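Local coordinates for protein alpha-glucosidase ([Eubacterium] rectale, PDB 6PNR) that probably cleaves alpha-linked sulfoquinovosides as a family 31 glycoside hydrolase, here held with an aza-sugar inhibitor that carries a methanesulfonate group, at residues 169-172 against 178-181; 273-278 against 382-387; 551-556 against 662-667. All blocks are in the same frame, centred on the assembly; numbering follows the deposited sequence.

Interaction 1. Residues 169-172 against 178-181; sequences QPTF and YYLH
F172 and L180 form an antiparallel hydrogen-bonded pair, with F172 N to L180 O at 3.1 Å and L180 N to F172 O at 3.0 Å, while T171 and H181 make the adjoining non-hydrogen-bonded pair. There the T171 CA approaches L180 O to 3.2 Å, a CA-H...O contact that supplements the two backbone hydrogen bonds. On the face carrying T171 and H181, the T171 OG1 lies at the imidazole edge, near its plane, 2.8 Å from H181 ND1. H181 CG stands anti to the backbone N (chi1 177°), which places the ring beside T171, and chi2 of 61° turns ND1 to the hydroxyl. T171 OG1 also accepts a hydrogen bond from Q169 NE2 at 2.8 Å, nearly in the amide plane, so two side-chain bonds grip one buried oxygen. Y179 OH is hydrogen-bonded to E212 and R210. Between Q169 and T171 the chain turns at P170, the centre of an inverse gamma turn. The other face is aromatic and aliphatic: F172 CE1 rests 4.0 Å from L180 CB, and F172 CE2 comes 3.9 Å from Y178 CE1, with the two rings inclined at 69°. F192 meets the F172 ring edge-to-face from outside the pair. These features are those of a beta hairpin, strands 168-174 and 178-182, set between strands 114-118 and 208-213 in a large antiparallel sheet of the N-terminal beta region, as in other GH31 enzymes.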
loop_
_atom_site.group_PDB
_atom_site.type_symbol
_atom_site.label_atom_id
_atom_site.label_comp_id
_atom_site.label_asym_id
_atom_site.label_seq_id
_atom_site.Cartn_x
_atom_site.Cartn_y
_atom_site.Cartn_z
ATOM N N GLN A 169 22.087 -0.695 -2.223
ATOM C CA GLN A 169 23.159 -1.550 -2.710
ATOM C C GLN A 169 22.855 -2.983 -2.307
ATOM O O GLN A 169 22.402 -3.215 -1.178
ATOM C CB GLN A 169 24.536 -1.124 -2.164
ATOM C CG GLN A 169 25.707 -1.698 -2.950
ATOM C CD GLN A 169 27.060 -1.207 -2.461
ATOM O OE1 GLN A 169 27.353 -0.010 -2.496
ATOM N NE2 GLN A 169 27.896 -2.138 -1.993
ATOM N N PRO A 170 23.079 -3.955 -3.194
ATOM C CA PRO A 170 22.814 -5.353 -2.843
ATOM C C PRO A 170 23.967 -5.963 -2.054
ATOM O O PRO A 170 24.627 -6.906 -2.497
ATOM C CB PRO A 170 22.629 -6.000 -4.223
ATOM C CG PRO A 170 23.638 -5.250 -5.082
ATOM C CD PRO A 170 23.518 -3.816 -4.601
ATOM N N THR A 171 24.202 -5.415 -0.859
ATOM C CA THR A 171 25.342 -5.739 -0.010
ATOM C C THR A 171 24.894 -5.556 1.432
ATOM O O THR A 171 24.279 -4.532 1.754
ATOM C CB THR A 171 26.521 -4.803 -0.307
ATOM O OG1 THR A 171 26.638 -4.612 -1.728
ATOM C CG2 THR A 171 27.834 -5.356 0.267
ATOM N N PHE A 172 25.189 -6.519 2.300
ATOM C CA PHE A 172 24.918 -6.319 3.715
ATOM C C PHE A 172 26.053 -6.900 4.554
ATOM O O PHE A 172 26.849 -7.718 4.089
ATOM C CB PHE A 172 23.559 -6.917 4.136
ATOM C CG PHE A 172 23.525 -8.428 4.167
ATOM C CD1 PHE A 172 23.180 -9.153 3.040
ATOM C CD2 PHE A 172 23.833 -9.115 5.329
ATOM C CE1 PHE A 172 23.151 -10.545 3.067
ATOM C CE2 PHE A 172 23.800 -10.495 5.370
ATOM C CZ PHE A 172 23.456 -11.213 4.242
ATOM N N TYR A 178 30.693 -11.132 8.663
ATOM C CA TYR A 178 30.963 -11.238 7.240
ATOM C C TYR A 178 30.149 -10.162 6.528
ATOM O O TYR A 178 29.169 -9.637 7.067
ATOM C CB TYR A 178 30.617 -12.637 6.685
ATOM C CG TYR A 178 29.122 -12.978 6.644
ATOM C CD1 TYR A 178 28.314 -12.535 5.600
ATOM C CD2 TYR A 178 28.529 -13.764 7.632
ATOM C CE1 TYR A 178 26.969 -12.834 5.554
ATOM C CE2 TYR A 178 27.182 -14.074 7.591
ATOM C CZ TYR A 178 26.403 -13.603 6.548
ATOM O OH TYR A 178 25.054 -13.894 6.479
ATOM N N TYR A 179 30.575 -9.822 5.317
ATOM C CA TYR A 179 29.726 -9.098 4.386
ATOM C C TYR A 179 29.478 -9.987 3.183
ATOM O O TYR A 179 30.293 -10.857 2.855
ATOM C CB TYR A 179 30.334 -7.745 3.944
ATOM C CG TYR A 179 31.373 -7.802 2.841
ATOM C CD1 TYR A 179 31.007 -7.742 1.495
ATOM C CD2 TYR A 179 32.722 -7.854 3.146
ATOM C CE1 TYR A 179 31.969 -7.770 0.491
ATOM C CE2 TYR A 179 33.684 -7.876 2.153
ATOM C CZ TYR A 179 33.309 -7.850 0.836
ATOM O OH TYR A 179 34.286 -7.881 -0.138
ATOM N N LEU A 180 28.335 -9.773 2.542
ATOM C CA LEU A 180 27.944 -10.517 1.359
ATOM C C LEU A 180 27.519 -9.513 0.305
ATOM O O LEU A 180 26.734 -8.602 0.592
ATOM C CB LEU A 180 26.800 -11.506 1.667
ATOM C CG LEU A 180 26.260 -12.415 0.555
ATOM C CD1 LEU A 180 25.575 -13.620 1.171
ATOM C CD2 LEU A 180 25.292 -11.696 -0.364
ATOM N N HIS A 181 28.027 -9.685 -0.905
ATOM C CA HIS A 181 27.717 -8.821 -2.030
ATOM C C HIS A 181 27.175 -9.666 -3.169
ATOM O O HIS A 181 27.741 -10.719 -3.486
ATOM C CB HIS A 181 28.958 -8.061 -2.514
ATOM C CG HIS A 181 28.695 -7.218 -3.720
ATOM N ND1 HIS A 181 27.775 -6.190 -3.712
ATOM C CD2 HIS A 181 29.197 -7.269 -4.978
ATOM C CE1 HIS A 181 27.732 -5.634 -4.913
ATOM N NE2 HIS A 181 28.590 -6.267 -5.697
#

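Interaction 2. Residues 273-278 against 382-387; sequences QDWCGK and IGIDGW. With 9VH ([(3~{S},4~{R},5~{R})-4,5-bis(oxidanyl)piperidin-3-yl]methanesulfonic acid), chain C.
W275 and I384 supply the main apolar contact, a CH-pi interaction in which I384 CD1 sits over one face of the indole. I384 CD1 lies 4.1 Å from the centroid of the W275 six-membered ring, 26° off its normal, and 3.7 Å from W275 CE3, the nearest atom. I382 adds its own CD1, 4.0 Å from W275 CZ3, in an oblique approach, so two isoleucine ends converge on the benzo part of the ring. C276 CB covers the opposite face near the rim, leaving the indole between an isoleucine methyl and its own sequence neighbour. The tryptophan chi1 of 77° places CG between the backbone N and the carbonyl carbon, which directs the ring toward 382-384.

No hydrogen bond spans the two segments; the polar interactions go elsewhere. W275 NE1 is hydrogen-bonded to Y318 O, which helps to fix the ring's rotation. Within 273-278, G277 N reaches D274 O at 2.8 Å and closes a turn.

The ligand interaction belongs to Q273, whose OE1 accepts a hydrogen bond of 2.6 Å from the inhibitor hydroxyl O5. Its NE2 donates to Q247 OE1, evidence that the amide is oriented with its oxygen to the sugar mimic. A leucine here would probably leave O5 without this acceptor and Q247 OE1 without this donor. R286, W289 and H523 also bond the inhibitor.

In the TIM-barrel domain, the 273-278 loop follows strand 267-271. Residues 382-387 come after helix 365-380 and lead into strand 386-389. Strand 314-319 lies between those two strands in the parallel sheet; its F315 touches both W275 and I384, and T379 of helix 365-380 also meets the indole.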
loop_
_atom_site.group_PDB
_atom_site.type_symbol
_atom_site.label_atom_id
_atom_site.label_comp_id
_atom_site.label_asym_id
_atom_site.label_seq_id
_atom_site.Cartn_x
_atom_site.Cartn_y
_atom_site.Cartn_z
ATOM N N GLN A 273 24.345 27.029 -6.467
ATOM C CA GLN A 273 23.818 26.011 -7.367
ATOM C C GLN A 273 23.199 26.611 -8.619
ATOM O O GLN A 273 23.096 25.914 -9.634
ATOM C CB GLN A 273 22.790 25.127 -6.650
ATOM C CG GLN A 273 21.517 25.837 -6.204
ATOM C CD GLN A 273 20.412 24.841 -5.826
ATOM O OE1 GLN A 273 20.666 23.640 -5.676
ATOM N NE2 GLN A 273 19.195 25.334 -5.673
ATOM N N ASP A 274 22.786 27.881 -8.578
ATOM C CA ASP A 274 22.243 28.553 -9.756
ATOM C C ASP A 274 23.330 29.249 -10.576
ATOM O O ASP A 274 23.023 30.157 -11.359
ATOM C CB ASP A 274 21.145 29.553 -9.358
ATOM C CG ASP A 274 21.681 30.758 -8.593
ATOM O OD1 ASP A 274 22.849 30.723 -8.152
ATOM O OD2 ASP A 274 20.934 31.754 -8.426
ATOM N N TRP A 275 24.591 28.832 -10.417
ATOM C CA TRP A 275 25.672 29.373 -11.235
ATOM C C TRP A 275 25.320 29.314 -12.716
ATOM O O TRP A 275 25.780 30.151 -13.506
ATOM C CB TRP A 275 26.980 28.598 -10.964
ATOM C CG TRP A 275 26.989 27.250 -11.647
ATOM C CD1 TRP A 275 26.230 26.157 -11.318
ATOM C CD2 TRP A 275 27.762 26.866 -12.804
ATOM N NE1 TRP A 275 26.487 25.121 -12.192
ATOM C CE2 TRP A 275 27.415 25.534 -13.115
ATOM C CE3 TRP A 275 28.717 27.521 -13.600
ATOM C CZ2 TRP A 275 27.998 24.839 -14.186
ATOM C CZ3 TRP A 275 29.286 26.834 -14.669
ATOM C CH2 TRP A 275 28.927 25.506 -14.948
ATOM N N CYS A 276 24.493 28.345 -13.111
ATOM C CA CYS A 276 24.094 28.158 -14.499
ATOM C C CYS A 276 22.666 28.627 -14.789
ATOM O O CYS A 276 22.115 28.284 -15.846
ATOM C CB CYS A 276 24.244 26.683 -14.870
ATOM S SG CYS A 276 23.393 25.575 -13.684
ATOM N N GLY A 277 22.051 29.388 -13.892
ATOM C CA GLY A 277 20.722 29.931 -14.107
ATOM C C GLY A 277 19.658 29.208 -13.296
ATOM O O GLY A 277 19.873 28.135 -12.730
ATOM N N LYS A 278 18.473 29.823 -13.273
ATOM C CA LYS A 278 17.353 29.367 -12.462
ATOM C C LYS A 278 16.178 28.965 -13.341
ATOM O O LYS A 278 16.085 29.350 -14.506
ATOM C CB LYS A 278 16.897 30.463 -11.492
ATOM C CG LYS A 278 16.279 31.678 -12.177
ATOM C CD LYS A 278 15.721 32.649 -11.154
ATOM C CE LYS A 278 15.061 33.848 -11.818
ATOM N NZ LYS A 278 16.062 34.680 -12.539
ATOM N N ILE A 382 36.644 27.092 -15.552
ATOM C CA ILE A 382 36.519 28.471 -15.099
ATOM C C ILE A 382 36.946 28.633 -13.645
ATOM O O ILE A 382 36.736 29.700 -13.058
ATOM C CB ILE A 382 35.102 29.039 -15.319
ATOM C CG1 ILE A 382 34.050 28.302 -14.496
ATOM C CG2 ILE A 382 34.705 28.999 -16.785
ATOM C CD1 ILE A 382 32.656 28.923 -14.645
ATOM N N GLY A 383 37.538 27.607 -13.044
ATOM C CA GLY A 383 38.070 27.737 -11.701
ATOM C C GLY A 383 37.136 27.332 -10.582
ATOM O O GLY A 383 37.376 27.707 -9.427
ATOM N N ILE A 384 36.083 26.584 -10.880
ATOM C CA ILE A 384 35.218 26.036 -9.842
ATOM C C ILE A 384 35.929 24.848 -9.208
ATOM O O ILE A 384 36.427 23.961 -9.913
ATOM C CB ILE A 384 33.851 25.647 -10.432
ATOM C CG1 ILE A 384 33.077 26.915 -10.875
ATOM C CG2 ILE A 384 33.057 24.845 -9.432
ATOM C CD1 ILE A 384 31.727 26.632 -11.574
ATOM N N ASP A 385 36.006 24.844 -7.878
ATOM C CA ASP A 385 36.779 23.868 -7.117
ATOM C C ASP A 385 35.925 22.793 -6.450
ATOM O O ASP A 385 36.457 21.949 -5.725
ATOM C CB ASP A 385 37.622 24.592 -6.076
ATOM C CG ASP A 385 38.822 25.283 -6.701
ATOM O OD1 ASP A 385 39.501 24.634 -7.527
ATOM O OD2 ASP A 385 39.067 26.472 -6.392
ATOM N N GLY A 386 34.628 22.784 -6.688
ATOM C CA GLY A 386 33.799 21.720 -6.154
ATOM C C GLY A 386 32.400 21.916 -6.672
ATOM O O GLY A 386 32.065 22.969 -7.217
ATOM N N TRP A 387 31.583 20.874 -6.522
ATOM C CA TRP A 387 30.224 21.000 -7.022
ATOM C C TRP A 387 29.342 19.881 -6.485
ATOM O O TRP A 387 29.812 18.799 -6.121
ATOM C CB TRP A 387 30.176 21.002 -8.557
ATOM C CG TRP A 387 30.765 19.782 -9.240
ATOM C CD1 TRP A 387 30.107 18.657 -9.626
ATOM C CD2 TRP A 387 32.120 19.619 -9.674
ATOM N NE1 TRP A 387 30.975 17.791 -10.262
ATOM C CE2 TRP A 387 32.214 18.365 -10.309
ATOM C CE3 TRP A 387 33.256 20.419 -9.600
ATOM C CZ2 TRP A 387 33.408 17.880 -10.835
ATOM C CZ3 TRP A 387 34.445 19.932 -10.122
ATOM C CH2 TRP A 387 34.505 18.677 -10.738
HETATM O O1 9VH C . 15.834 22.136 -8.176
HETATM S S1 9VH C . 16.858 21.433 -8.929
HETATM O O2 9VH C . 16.409 20.103 -9.261
HETATM O O3 9VH C . 17.310 22.215 -10.054
HETATM C C1 9VH C . 18.221 21.289 -7.807
HETATM C C2 9VH C . 17.947 20.408 -6.580
HETATM C C3 9VH C . 17.963 18.955 -7.030
HETATM N N1 9VH C . 18.017 17.929 -5.989
HETATM C C4 9VH C . 19.081 18.178 -5.017
HETATM C C5 9VH C . 18.923 19.565 -4.414
HETATM O O4 9VH C . 19.974 19.761 -3.469
HETATM C C6 9VH C . 19.009 20.625 -5.503
HETATM O O5 9VH C . 18.875 21.928 -4.943
#

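Interaction 3. Residues 551-556 against 662-667; sequences YTMLAP and REKYGV
A Met-aromatic contact between M553 and Y665 marks the place where the C-terminal helix 655-665 packs against the long helix 538-568. The sulfur of M553 lies 5.2 Å from the centroid of the Y665 ring, and the line joining them is 74° off the ring normal, an oblique approach and not a position above the face. The nearest ring atom is Y665 CE2, 4.1 Å from M553 SD. The same sulfur also meets the aliphatic part of K664, with M553 SD to K664 CD at 4.1 Å. The methionine chain is straight as far as its sulfur and then bends (chi3 70°), which turns its methyl aside and leaves SD facing K664 and Y665.

K664 does double duty. K664 CG lies over the centre of the Y665 ring, 3.9 Å above the plane, and beyond that the chain is extended, carrying NZ to a salt bridge with D549. Y665 OH hydrogen-bonds the same carboxylate oxygen, D549 OD2, so an acid one turn before M553 holds the polar ends of both residues. R546 on that helix reaches Y665 O, while L554 touches F658 and I661.

No hydrogen bond crosses between 551-556 and 662-667, and the closest atoms stand at van der Waals separation. The direct contact therefore rests on dispersion around a polarisable sulfur; directional polar bonds come from D549 and R546 nearby, and the lysine charge is probably screened by its partnership with D549.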
loop_
_atom_site.group_PDB
_atom_site.type_symbol
_atom_site.label_atom_id
_atom_site.label_comp_id
_atom_site.label_asym_id
_atom_site.label_seq_id
_atom_site.Cartn_x
_atom_site.Cartn_y
_atom_site.Cartn_z
ATOM N N TYR A 551 33.952 23.739 14.400
ATOM C CA TYR A 551 34.344 22.856 13.303
ATOM C C TYR A 551 35.802 23.074 12.913
ATOM O O TYR A 551 36.554 22.106 12.755
ATOM C CB TYR A 551 33.411 23.071 12.105
ATOM C CG TYR A 551 33.858 22.431 10.806
ATOM C CD1 TYR A 551 33.653 21.076 10.559
ATOM C CD2 TYR A 551 34.451 23.197 9.810
ATOM C CE1 TYR A 551 34.040 20.503 9.354
ATOM C CE2 TYR A 551 34.841 22.637 8.616
ATOM C CZ TYR A 551 34.640 21.293 8.392
ATOM O OH TYR A 551 35.035 20.759 7.191
ATOM N N THR A 552 36.235 24.332 12.789
ATOM C CA THR A 552 37.639 24.560 12.443
ATOM C C THR A 552 38.577 24.119 13.565
ATOM O O THR A 552 39.669 23.619 13.292
ATOM C CB THR A 552 37.889 26.026 12.087
ATOM O OG1 THR A 552 37.654 26.858 13.233
ATOM C CG2 THR A 552 36.988 26.451 10.928
ATOM N N MET A 553 38.176 24.290 14.828
ATOM C CA MET A 553 39.022 23.840 15.931
ATOM C C MET A 553 39.163 22.320 15.946
ATOM O O MET A 553 40.224 21.795 16.321
ATOM C CB MET A 553 38.456 24.353 17.260
ATOM C CG MET A 553 38.500 25.866 17.374
ATOM S SD MET A 553 37.640 26.467 18.839
ATOM C CE MET A 553 38.760 25.902 20.132
ATOM N N LEU A 554 38.120 21.599 15.522
ATOM C CA LEU A 554 38.172 20.144 15.458
ATOM C C LEU A 554 39.020 19.640 14.297
ATOM O O LEU A 554 39.439 18.475 14.319
ATOM C CB LEU A 554 36.754 19.560 15.327
ATOM C CG LEU A 554 35.799 19.622 16.526
ATOM C CD1 LEU A 554 34.359 19.380 16.097
ATOM C CD2 LEU A 554 36.203 18.596 17.580
ATOM N N ALA A 555 39.263 20.479 13.292
ATOM C CA ALA A 555 39.885 20.034 12.044
ATOM C C ALA A 555 41.141 19.184 12.203
ATOM O O ALA A 555 41.296 18.222 11.427
ATOM C CB ALA A 555 40.209 21.254 11.168
ATOM N N PRO A 556 42.079 19.485 13.106
ATOM C CA PRO A 556 43.246 18.601 13.230
ATOM C C PRO A 556 42.856 17.174 13.552
ATOM O O PRO A 556 43.506 16.244 13.070
ATOM C CB PRO A 556 44.059 19.241 14.365
ATOM C CG PRO A 556 43.674 20.674 14.346
ATOM C CD PRO A 556 42.225 20.703 13.934
ATOM N N ARG A 662 36.122 23.388 25.008
ATOM C CA ARG A 662 35.352 23.629 26.226
ATOM C C ARG A 662 35.693 24.978 26.830
ATOM O O ARG A 662 34.800 25.729 27.242
ATOM C CB ARG A 662 35.579 22.534 27.266
ATOM C CG ARG A 662 34.820 22.847 28.572
ATOM C CD ARG A 662 34.795 21.704 29.572
ATOM N NE ARG A 662 36.129 21.226 29.928
ATOM C CZ ARG A 662 36.691 20.138 29.403
ATOM N NH1 ARG A 662 36.029 19.427 28.494
ATOM N NH2 ARG A 662 37.911 19.759 29.778
ATOM N N GLU A 663 36.980 25.314 26.878
ATOM C CA GLU A 663 37.370 26.600 27.444
ATOM C C GLU A 663 36.745 27.749 26.672
ATOM O O GLU A 663 36.230 28.700 27.270
ATOM C CB GLU A 663 38.890 26.730 27.450
ATOM C CG GLU A 663 39.393 27.931 28.230
ATOM C CD GLU A 663 40.335 27.526 29.343
ATOM O OE1 GLU A 663 41.291 26.767 29.063
ATOM O OE2 GLU A 663 40.107 27.948 30.497
ATOM N N LYS A 664 36.770 27.675 25.341
ATOM C CA LYS A 664 36.305 28.794 24.531
ATOM C C LYS A 664 34.783 28.853 24.442
ATOM O O LYS A 664 34.199 29.943 24.464
ATOM C CB LYS A 664 36.907 28.713 23.128
ATOM C CG LYS A 664 36.771 30.016 22.355
ATOM C CD LYS A 664 37.484 29.979 21.018
ATOM C CE LYS A 664 37.390 31.337 20.331
ATOM N NZ LYS A 664 37.860 31.274 18.918
ATOM N N TYR A 665 34.118 27.703 24.354
ATOM C CA TYR A 665 32.713 27.668 23.969
ATOM C C TYR A 665 31.863 26.791 24.878
ATOM O O TYR A 665 30.678 26.583 24.586
ATOM C CB TYR A 665 32.595 27.190 22.521
ATOM C CG TYR A 665 33.045 28.197 21.478
ATOM C CD1 TYR A 665 32.539 29.499 21.469
ATOM C CD2 TYR A 665 33.949 27.839 20.483
ATOM C CE1 TYR A 665 32.929 30.411 20.496
ATOM C CE2 TYR A 665 34.349 28.750 19.513
ATOM C CZ TYR A 665 33.831 30.031 19.526
ATOM O OH TYR A 665 34.221 30.928 18.569
ATOM N N GLY A 666 32.421 26.284 25.975
ATOM C CA GLY A 666 31.701 25.383 26.847
ATOM C C GLY A 666 30.799 26.104 27.833
ATOM O O GLY A 666 30.577 27.312 27.766
ATOM N N VAL A 667 30.256 25.323 28.760
ATOM C CA VAL A 667 29.369 25.857 29.788
ATOM C C VAL A 667 30.187 26.232 31.022
ATOM O O VAL A 667 30.298 27.409 31.372
ATOM C CB VAL A 667 28.259 24.847 30.143
ATOM C CG1 VAL A 667 27.330 25.413 31.209
ATOM C CG2 VAL A 667 27.469 24.456 28.899
#

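How the interactions relate
Interactions 1 and 2 are buried, whereas interaction 3 lies at the surface, and no two share a helix or strand. Interaction 1 pairs neighbouring strands of a local hairpin, so backbone hydrogen bonds set its geometry; the other two join segments more than 100 residues apart through side chains alone. Of these, interaction 2 is an aliphatic-on-indole contact inside the barrel domain and has the inhibitor at one end, while interaction 3 mixes sulfur, aromatic ring and lysine methylenes between two helices. The centres of interactions 1 and 2 are 36 Å apart, on opposite sides of the chain's centre; interactions 2 and 3 approach to about 13 Å between nearest atoms without touching.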